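Local structure of isomaltodextranase (Arthrobacter globiformis, 5AWO) at residues N492-D497 / T569-G574; R531-N536 / N602-E607. The protein hydrolyses (1->6)-alpha-D-glucosidic linkages in polysaccharides, removing successive isomaltose units from the non-reducing ends of the chains. All coordinates share one frame; numbering follows the deposited sequence.

Interaction 1: residues N492-D497 / T569-G574; sequences NHPGYD and TWDTWG
Trp573 lays one face of its indole along the backbone of Gly495 and Tyr496, with Tyr496 N 3.3 Å above the ring plane and offset toward the rim. Its pyrrole nitrogen is used at the edge: Trp573 NE1 donates to Pro494 O over 2.9 Å, nearly straight at 170° and in the indole plane, although the donor stands above the plane of the carbonyl. This bond helps set the rotation of the ring, together with the packing on its faces, and Trp573 CZ2 meets Tyr496 CB at 3.9 Å. Beside it the carbonyl oxygen of His493 is buried without a polar partner. Both segments are loops at the surface of the carbohydrate-binding module, a CBM6/CBM35-type beta-sandwich, and 569-574 opens with a type I beta turn from Thr569 to Thr572. Trp570, within that turn, sets its CB over the centre of the imidazole, a CH-pi contact of 3.5 Å to the centroid of the His493 ring. The imidazole and the five-membered ring of Trp570 are near parallel (23°) but displaced, so they barely overlap. Asp571, its CG beside the backbone N (chi1 -65°), swings OD1 to the imidazole edge and to 3.4 Å from Pro494 CD.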
ATOM      1  N   ASN A 492     -24.804   1.013  11.494  1.00 24.23           N
ATOM      2  CA  ASN A 492     -25.730   0.580  12.532  1.00 25.34           C
ATOM      3  C   ASN A 492     -26.677   1.667  13.028  1.00 27.01           C
ATOM      4  O   ASN A 492     -27.354   1.454  14.036  1.00 27.70           O
ATOM      5  CB  ASN A 492     -24.984  -0.086  13.687  1.00 25.02           C
ATOM      6  CG  ASN A 492     -24.037   0.839  14.406  1.00 23.30           C
ATOM      7  OD1 ASN A 492     -23.564   1.848  13.865  1.00 22.36           O
ATOM      8  ND2 ASN A 492     -23.723   0.476  15.654  1.00 25.16           N
ATOM      9  N   HIS A 493     -26.725   2.794  12.322  1.00 26.13           N
ATOM     10  CA  HIS A 493     -27.742   3.826  12.541  1.00 27.52           C
ATOM     11  C   HIS A 493     -28.310   4.222  11.179  1.00 28.65           C
ATOM     12  O   HIS A 493     -27.568   4.708  10.327  1.00 28.53           O
ATOM     13  CB  HIS A 493     -27.140   5.046  13.245  1.00 28.29           C
ATOM     14  CG  HIS A 493     -26.527   4.723  14.572  1.00 27.56           C
ATOM     15  ND1 HIS A 493     -27.264   4.233  15.631  1.00 27.07           N
ATOM     16  CD2 HIS A 493     -25.247   4.813  15.013  1.00 28.14           C
ATOM     17  CE1 HIS A 493     -26.461   4.024  16.662  1.00 28.51           C
ATOM     18  NE2 HIS A 493     -25.236   4.369  16.315  1.00 27.48           N
ATOM     19  N   PRO A 494     -29.630   4.039  10.962  1.00 28.14           N
ATOM     20  CA  PRO A 494     -30.117   4.369   9.603  1.00 27.25           C
ATOM     21  C   PRO A 494     -30.052   5.857   9.195  1.00 26.24           C
ATOM     22  O   PRO A 494     -29.825   6.737  10.039  1.00 27.13           O
ATOM     23  CB  PRO A 494     -31.565   3.839   9.586  1.00 28.63           C
ATOM     24  CG  PRO A 494     -31.894   3.407  10.974  1.00 29.39           C
ATOM     25  CD  PRO A 494     -30.625   3.317  11.778  1.00 28.91           C
ATOM     26  N   GLY A 495     -30.214   6.130   7.894  1.00 25.86           N
ATOM     27  CA  GLY A 495     -30.269   7.505   7.362  1.00 26.71           C
ATOM     28  C   GLY A 495     -29.017   7.970   6.648  1.00 26.31           C
ATOM     29  O   GLY A 495     -28.977   9.042   6.040  1.00 27.08           O
ATOM     30  N   TYR A 496     -27.959   7.168   6.738  1.00 24.35           N
ATOM     31  CA  TYR A 496     -26.747   7.438   5.971  1.00 24.65           C
ATOM     32  C   TYR A 496     -27.024   7.306   4.465  1.00 22.89           C
ATOM     33  O   TYR A 496     -27.852   6.509   4.057  1.00 24.30           O
ATOM     34  CB  TYR A 496     -25.628   6.473   6.386  1.00 23.16           C
ATOM     35  CG  TYR A 496     -26.017   5.020   6.337  1.00 23.68           C
ATOM     36  CD1 TYR A 496     -25.955   4.298   5.155  1.00 23.36           C
ATOM     37  CD2 TYR A 496     -26.468   4.362   7.469  1.00 23.11           C
ATOM     38  CE1 TYR A 496     -26.295   2.973   5.112  1.00 23.26           C
ATOM     39  CE2 TYR A 496     -26.854   3.045   7.436  1.00 23.61           C
ATOM     40  CZ  TYR A 496     -26.762   2.338   6.243  1.00 23.60           C
ATOM     41  OH  TYR A 496     -27.129   1.029   6.225  1.00 24.73           O
ATOM     42  N   ASP A 497     -26.341   8.129   3.682  1.00 22.65           N
ATOM     43  CA  ASP A 497     -26.206   7.974   2.229  1.00 23.05           C
ATOM     44  C   ASP A 497     -25.190   6.865   1.939  1.00 24.21           C
ATOM     45  O   ASP A 497     -24.170   6.766   2.612  1.00 22.50           O
ATOM     46  CB  ASP A 497     -25.743   9.289   1.597  1.00 23.83           C
ATOM     47  CG  ASP A 497     -26.789  10.423   1.743  1.00 24.59           C
ATOM     48  OD1 ASP A 497     -27.993  10.126   1.623  1.00 27.38           O
ATOM     49  OD2 ASP A 497     -26.370  11.578   1.955  1.00 25.42           O
ATOM     50  N   THR A 569     -31.017  12.030  17.964  1.00 31.45           N
ATOM     51  CA  THR A 569     -30.719  10.612  18.018  1.00 30.61           C
ATOM     52  C   THR A 569     -29.547  10.349  17.085  1.00 27.45           C
ATOM     53  O   THR A 569     -29.224  11.175  16.253  1.00 27.40           O
ATOM     54  CB  THR A 569     -31.909   9.765  17.551  1.00 31.67           C
ATOM     55  OG1 THR A 569     -32.100   9.959  16.149  1.00 32.38           O
ATOM     56  CG2 THR A 569     -33.220  10.144  18.301  1.00 33.25           C
ATOM     57  N   TRP A 570     -28.923   9.200  17.265  1.00 29.47           N
ATOM     58  CA  TRP A 570     -27.841   8.764  16.382  1.00 29.60           C
ATOM     59  C   TRP A 570     -28.323   8.477  14.951  1.00 31.26           C
ATOM     60  O   TRP A 570     -27.491   8.439  14.047  1.00 30.22           O
ATOM     61  CB  TRP A 570     -27.116   7.553  16.979  1.00 29.83           C
ATOM     62  CG  TRP A 570     -26.158   7.946  18.089  1.00 29.62           C
ATOM     63  CD1 TRP A 570     -26.285   7.652  19.420  1.00 30.64           C
ATOM     64  CD2 TRP A 570     -24.953   8.714  17.959  1.00 28.64           C
ATOM     65  NE1 TRP A 570     -25.232   8.193  20.121  1.00 30.05           N
ATOM     66  CE2 TRP A 570     -24.403   8.852  19.256  1.00 28.99           C
ATOM     67  CE3 TRP A 570     -24.285   9.307  16.877  1.00 27.42           C
ATOM     68  CZ2 TRP A 570     -23.213   9.545  19.493  1.00 27.65           C
ATOM     69  CZ3 TRP A 570     -23.113   9.983  17.110  1.00 27.66           C
ATOM     70  CH2 TRP A 570     -22.583  10.102  18.408  1.00 27.44           C
ATOM     71  N   ASP A 571     -29.641   8.307  14.756  1.00 31.86           N
ATOM     72  CA  ASP A 571     -30.279   8.189  13.416  1.00 35.00           C
ATOM     73  C   ASP A 571     -30.554   9.526  12.717  1.00 31.62           C
ATOM     74  O   ASP A 571     -31.073   9.544  11.601  1.00 33.22           O
ATOM     75  CB  ASP A 571     -31.651   7.503  13.520  1.00 39.20           C
ATOM     76  CG  ASP A 571     -31.574   6.080  13.978  1.00 41.58           C
ATOM     77  OD1 ASP A 571     -30.456   5.595  14.257  1.00 44.82           O
ATOM     78  OD2 ASP A 571     -32.652   5.447  14.074  1.00 41.80           O
ATOM     79  N   THR A 572     -30.263  10.638  13.382  1.00 30.42           N
ATOM     80  CA  THR A 572     -30.424  11.953  12.799  1.00 29.33           C
ATOM     81  C   THR A 572     -29.106  12.425  12.193  1.00 29.50           C
ATOM     82  O   THR A 572     -28.070  12.345  12.847  1.00 29.01           O
ATOM     83  CB  THR A 572     -30.878  12.975  13.877  1.00 31.10           C
ATOM     84  OG1 THR A 572     -31.945  12.406  14.640  1.00 30.49           O
ATOM     85  CG2 THR A 572     -31.348  14.257  13.254  1.00 30.70           C
ATOM     86  N   TRP A 573     -29.168  12.965  10.977  1.00 29.74           N
ATOM     87  CA  TRP A 573     -27.997  13.453  10.265  1.00 29.30           C
ATOM     88  C   TRP A 573     -28.126  14.943   9.975  1.00 29.22           C
ATOM     89  O   TRP A 573     -29.209  15.432   9.595  1.00 34.32           O
ATOM     90  CB  TRP A 573     -27.797  12.647   8.953  1.00 28.16           C
ATOM     91  CG  TRP A 573     -27.622  11.171   9.230  1.00 27.58           C
ATOM     92  CD1 TRP A 573     -28.594  10.253   9.397  1.00 26.84           C
ATOM     93  CD2 TRP A 573     -26.376  10.465   9.396  1.00 26.16           C
ATOM     94  NE1 TRP A 573     -28.052   9.013   9.675  1.00 27.09           N
ATOM     95  CE2 TRP A 573     -26.689   9.123   9.674  1.00 25.20           C
ATOM     96  CE3 TRP A 573     -25.038  10.846   9.347  1.00 24.77           C
ATOM     97  CZ2 TRP A 573     -25.704   8.152   9.904  1.00 25.43           C
ATOM     98  CZ3 TRP A 573     -24.069   9.891   9.582  1.00 24.52           C
ATOM     99  CH2 TRP A 573     -24.403   8.568   9.856  1.00 24.01           C
ATOM    100  N   GLY A 574     -27.036  15.671  10.166  1.00 29.64           N
ATOM    101  CA  GLY A 574     -26.967  17.074   9.787  1.00 29.12           C
ATOM    102  C   GLY A 574     -25.803  17.372   8.870  1.00 31.31           C
ATOM    103  O   GLY A 574     -24.972  16.500   8.599  1.00 30.26           O
TER

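Interaction 2: residues R531-N536 / N602-E607; sequences RYRYAN and NLNWIE
The indole of Trp605 is covered on one face by Arg533 CB, which sits over the six-membered ring 3.5 Å from its centroid in a CH-pi contact; Glu607 OE2 lies over the opposite face toward the rim, and Arg531 CB is at the edge. These groups share one face of an antiparallel pair of strands in the beta-sandwich of the carbohydrate-binding module. The pairing is interrupted by a classic beta bulge, in which Asn604 and Trp605 both face Arg533. Arg533 N donates to Trp605 O, and its carbonyl receives Asn604 N at 2.8 Å from Arg533 O, so one residue serves two across the bulge. Regular pairing resumes on either side, at Arg531 with Glu607 and at Ala535 with Asn602.

Trp605 CG takes the crowded position between the backbone N and the carbonyl carbon (chi1 51°), which brings the ring back over the neighbouring strand. Arg533, extended from CG to NE, runs obliquely across it, its guanidinium tilted 20° from the indole; Arg533 CD comes within 3.4 Å of Trp605 NE1. The polar ends of Arg533 and Trp605 turn to partners in a loop, Gly495 and Asp497 respectively. On the other face of the sheet Tyr532 and Ile606 lie side by side, Tyr532 CD2 touching Ile606 CG2 at 3.8 Å.

Glu607 is held between two arginines, OE2 by Arg475 and OE1 by Arg531; the two probably help keep the carboxylate ionised, though Arg531 is shared with Asp609. Arg531, bent at chi3, grips side-on, with Arg531 NE 3.2 Å and Arg531 NH2 2.9 Å from Glu607 OE1, both directed to the anti lone pair of that one oxygen.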
ATOM      1  N   ARG A 531     -18.630  21.120   3.175  1.00 31.99           N
ATOM      2  CA  ARG A 531     -19.738  20.619   3.985  1.00 30.58           C
ATOM      3  C   ARG A 531     -19.416  19.236   4.554  1.00 31.09           C
ATOM      4  O   ARG A 531     -18.715  18.458   3.907  1.00 28.62           O
ATOM      5  CB  ARG A 531     -21.035  20.574   3.172  1.00 34.22           C
ATOM      6  CG  ARG A 531     -21.621  21.949   2.839  1.00 34.29           C
ATOM      7  CD  ARG A 531     -22.893  21.857   2.003  1.00 35.82           C
ATOM      8  NE  ARG A 531     -22.661  21.312   0.661  1.00 34.99           N
ATOM      9  CZ  ARG A 531     -22.060  21.955  -0.343  1.00 39.04           C
ATOM     10  NH1 ARG A 531     -21.614  23.208  -0.205  1.00 37.62           N
ATOM     11  NH2 ARG A 531     -21.901  21.332  -1.513  1.00 39.72           N
ATOM     12  N   TYR A 532     -19.943  18.938   5.739  1.00 28.05           N
ATOM     13  CA  TYR A 532     -19.715  17.669   6.438  1.00 26.48           C
ATOM     14  C   TYR A 532     -21.059  17.067   6.855  1.00 27.38           C
ATOM     15  O   TYR A 532     -21.765  17.651   7.692  1.00 27.99           O
ATOM     16  CB  TYR A 532     -18.872  17.893   7.709  1.00 25.44           C
ATOM     17  CG  TYR A 532     -17.634  18.744   7.591  1.00 26.00           C
ATOM     18  CD1 TYR A 532     -17.701  20.144   7.657  1.00 25.32           C
ATOM     19  CD2 TYR A 532     -16.362  18.170   7.507  1.00 23.97           C
ATOM     20  CE1 TYR A 532     -16.557  20.916   7.586  1.00 26.66           C
ATOM     21  CE2 TYR A 532     -15.213  18.937   7.421  1.00 25.69           C
ATOM     22  CZ  TYR A 532     -15.298  20.322   7.470  1.00 25.64           C
ATOM     23  OH  TYR A 532     -14.135  21.060   7.388  1.00 27.85           O
ATOM     24  N   ARG A 533     -21.454  15.929   6.284  1.00 26.85           N
ATOM     25  CA  ARG A 533     -22.664  15.259   6.739  1.00 25.82           C
ATOM     26  C   ARG A 533     -22.292  14.319   7.867  1.00 28.29           C
ATOM     27  O   ARG A 533     -21.420  13.447   7.698  1.00 24.90           O
ATOM     28  CB  ARG A 533     -23.413  14.508   5.622  1.00 27.09           C
ATOM     29  CG  ARG A 533     -24.800  14.046   6.040  1.00 27.29           C
ATOM     30  CD  ARG A 533     -25.644  13.535   4.882  1.00 28.65           C
ATOM     31  NE  ARG A 533     -27.062  13.409   5.246  1.00 27.06           N
ATOM     32  CZ  ARG A 533     -27.719  12.282   5.513  1.00 27.82           C
ATOM     33  NH1 ARG A 533     -27.129  11.090   5.454  1.00 27.53           N
ATOM     34  NH2 ARG A 533     -29.007  12.325   5.817  1.00 29.90           N
ATOM     35  N   TYR A 534     -22.962  14.479   9.002  1.00 25.91           N
ATOM     36  CA  TYR A 534     -22.534  13.872  10.252  1.00 26.90           C
ATOM     37  C   TYR A 534     -23.727  13.487  11.134  1.00 25.56           C
ATOM     38  O   TYR A 534     -24.845  13.974  10.925  1.00 27.66           O
ATOM     39  CB  TYR A 534     -21.642  14.865  11.022  1.00 26.65           C
ATOM     40  CG  TYR A 534     -22.458  15.935  11.728  1.00 28.53           C
ATOM     41  CD1 TYR A 534     -22.906  17.058  11.043  1.00 29.11           C
ATOM     42  CD2 TYR A 534     -22.831  15.779  13.055  1.00 29.60           C
ATOM     43  CE1 TYR A 534     -23.679  18.026  11.677  1.00 29.54           C
ATOM     44  CE2 TYR A 534     -23.609  16.740  13.693  1.00 30.33           C
ATOM     45  CZ  TYR A 534     -24.031  17.847  12.991  1.00 31.83           C
ATOM     46  OH  TYR A 534     -24.813  18.804  13.628  1.00 30.64           O
ATOM     47  N   ALA A 535     -23.487  12.613  12.103  1.00 25.37           N
ATOM     48  CA  ALA A 535     -24.412  12.366  13.222  1.00 25.52           C
ATOM     49  C   ALA A 535     -23.666  12.676  14.538  1.00 26.93           C
ATOM     50  O   ALA A 535     -22.445  12.496  14.633  1.00 25.45           O
ATOM     51  CB  ALA A 535     -24.907  10.938  13.226  1.00 24.61           C
ATOM     52  N   ASN A 536     -24.407  13.163  15.536  1.00 27.06           N
ATOM     53  CA  ASN A 536     -23.870  13.440  16.878  1.00 26.52           C
ATOM     54  C   ASN A 536     -25.012  13.525  17.878  1.00 26.90           C
ATOM     55  O   ASN A 536     -25.695  14.547  17.935  1.00 30.53           O
ATOM     56  CB  ASN A 536     -23.106  14.762  16.908  1.00 27.07           C
ATOM     57  CG  ASN A 536     -22.822  15.257  18.330  1.00 25.58           C
ATOM     58  OD1 ASN A 536     -22.822  14.481  19.277  1.00 28.05           O
ATOM     59  ND2 ASN A 536     -22.575  16.541  18.463  1.00 27.84           N
ATOM     60  N   ASN A 602     -20.277  10.697  13.982  1.00 21.99           N
ATOM     61  CA  ASN A 602     -20.156   9.725  12.879  1.00 22.44           C
ATOM     62  C   ASN A 602     -20.139  10.541  11.603  1.00 23.76           C
ATOM     63  O   ASN A 602     -20.881  11.515  11.478  1.00 23.90           O
ATOM     64  CB  ASN A 602     -21.302   8.746  12.888  1.00 23.02           C
ATOM     65  CG  ASN A 602     -21.242   7.787  14.063  1.00 23.57           C
ATOM     66  OD1 ASN A 602     -20.165   7.475  14.561  1.00 23.70           O
ATOM     67  ND2 ASN A 602     -22.399   7.304  14.507  1.00 24.12           N
ATOM     68  N   LEU A 603     -19.291  10.177  10.642  1.00 21.77           N
ATOM     69  CA  LEU A 603     -19.120  10.975   9.449  1.00 21.56           C
ATOM     70  C   LEU A 603     -19.581  10.201   8.222  1.00 21.50           C
ATOM     71  O   LEU A 603     -19.095   9.097   7.973  1.00 21.64           O
ATOM     72  CB  LEU A 603     -17.662  11.403   9.276  1.00 22.49           C
ATOM     73  CG  LEU A 603     -17.377  12.337   8.111  1.00 23.16           C
ATOM     74  CD1 LEU A 603     -17.961  13.736   8.348  1.00 24.08           C
ATOM     75  CD2 LEU A 603     -15.891  12.427   7.846  1.00 23.02           C
ATOM     76  N   ASN A 604     -20.496  10.795   7.455  1.00 21.98           N
ATOM     77  CA  ASN A 604     -21.003  10.191   6.219  1.00 22.46           C
ATOM     78  C   ASN A 604     -20.228  10.630   4.994  1.00 22.89           C
ATOM     79  O   ASN A 604     -19.804   9.790   4.192  1.00 21.65           O
ATOM     80  CB  ASN A 604     -22.474  10.552   6.054  1.00 22.80           C
ATOM     81  CG  ASN A 604     -23.196   9.675   5.050  1.00 24.30           C
ATOM     82  OD1 ASN A 604     -22.698   8.628   4.576  1.00 25.41           O
ATOM     83  ND2 ASN A 604     -24.383  10.075   4.740  1.00 22.89           N
ATOM     84  N   TRP A 605     -20.022  11.929   4.818  1.00 21.90           N
ATOM     85  CA  TRP A 605     -19.308  12.444   3.678  1.00 23.34           C
ATOM     86  C   TRP A 605     -18.842  13.860   3.882  1.00 24.35           C
ATOM     87  O   TRP A 605     -19.290  14.527   4.834  1.00 25.72           O
ATOM     88  CB  TRP A 605     -20.130  12.322   2.386  1.00 22.48           C
ATOM     89  CG  TRP A 605     -21.582  12.849   2.342  1.00 23.30           C
ATOM     90  CD1 TRP A 605     -22.691  12.100   2.216  1.00 23.58           C
ATOM     91  CD2 TRP A 605     -22.030  14.227   2.323  1.00 25.16           C
ATOM     92  NE1 TRP A 605     -23.826  12.898   2.130  1.00 24.43           N
ATOM     93  CE2 TRP A 605     -23.435  14.205   2.194  1.00 25.23           C
ATOM     94  CE3 TRP A 605     -21.383  15.461   2.398  1.00 25.82           C
ATOM     95  CZ2 TRP A 605     -24.206  15.383   2.163  1.00 25.01           C
ATOM     96  CZ3 TRP A 605     -22.158  16.633   2.367  1.00 27.25           C
ATOM     97  CH2 TRP A 605     -23.545  16.571   2.248  1.00 25.85           C
ATOM     98  N   ILE A 606     -17.902  14.297   3.063  1.00 24.21           N
ATOM     99  CA  ILE A 606     -17.650  15.717   2.862  1.00 24.56           C
ATOM    100  C   ILE A 606     -18.040  16.106   1.434  1.00 26.09           C
ATOM    101  O   ILE A 606     -18.080  15.265   0.525  1.00 25.65           O
ATOM    102  CB  ILE A 606     -16.197  16.159   3.173  1.00 24.94           C
ATOM    103  CG1 ILE A 606     -15.193  15.579   2.165  1.00 24.48           C
ATOM    104  CG2 ILE A 606     -15.807  15.781   4.597  1.00 25.77           C
ATOM    105  CD1 ILE A 606     -13.832  16.208   2.276  1.00 25.05           C
ATOM    106  N   GLU A 607     -18.365  17.379   1.252  1.00 26.85           N
ATOM    107  CA  GLU A 607     -18.604  17.956  -0.064  1.00 27.92           C
ATOM    108  C   GLU A 607     -17.781  19.207  -0.222  1.00 30.57           C
ATOM    109  O   GLU A 607     -17.640  19.988   0.733  1.00 30.99           O
ATOM    110  CB  GLU A 607     -20.078  18.263  -0.272  1.00 28.54           C
ATOM    111  CG  GLU A 607     -20.867  17.087  -0.791  1.00 28.25           C
ATOM    112  CD  GLU A 607     -22.304  17.421  -1.084  1.00 29.89           C
ATOM    113  OE1 GLU A 607     -22.664  18.631  -0.999  1.00 28.69           O
ATOM    114  OE2 GLU A 607     -23.062  16.484  -1.404  1.00 25.43           O
TER

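Interactions 1 and 2 lie next to each other in the same carbohydrate-binding module, their centres about 10 Å apart: the loops of interaction 1 lie against the sheet face that carries Arg533 and Trp605. Two hydrogen bonds join them, Gly495 O to Arg533 NH1 at 2.8 Å and Asp497 OD2 to Trp605 NE1 at 2.9 Å, so the loop 492-497 supplies acceptors to one residue of each strand. Packing adds to this where Trp573 CB approaches Arg533 NH2 at 3.4 Å. The segment 569-574 runs directly into strand 574-582, which pairs antiparallel with strand 526-535, the strand that holds 531-535. Both contacts lie away from the probable nucleophile Asp201 and proton donor Asp262.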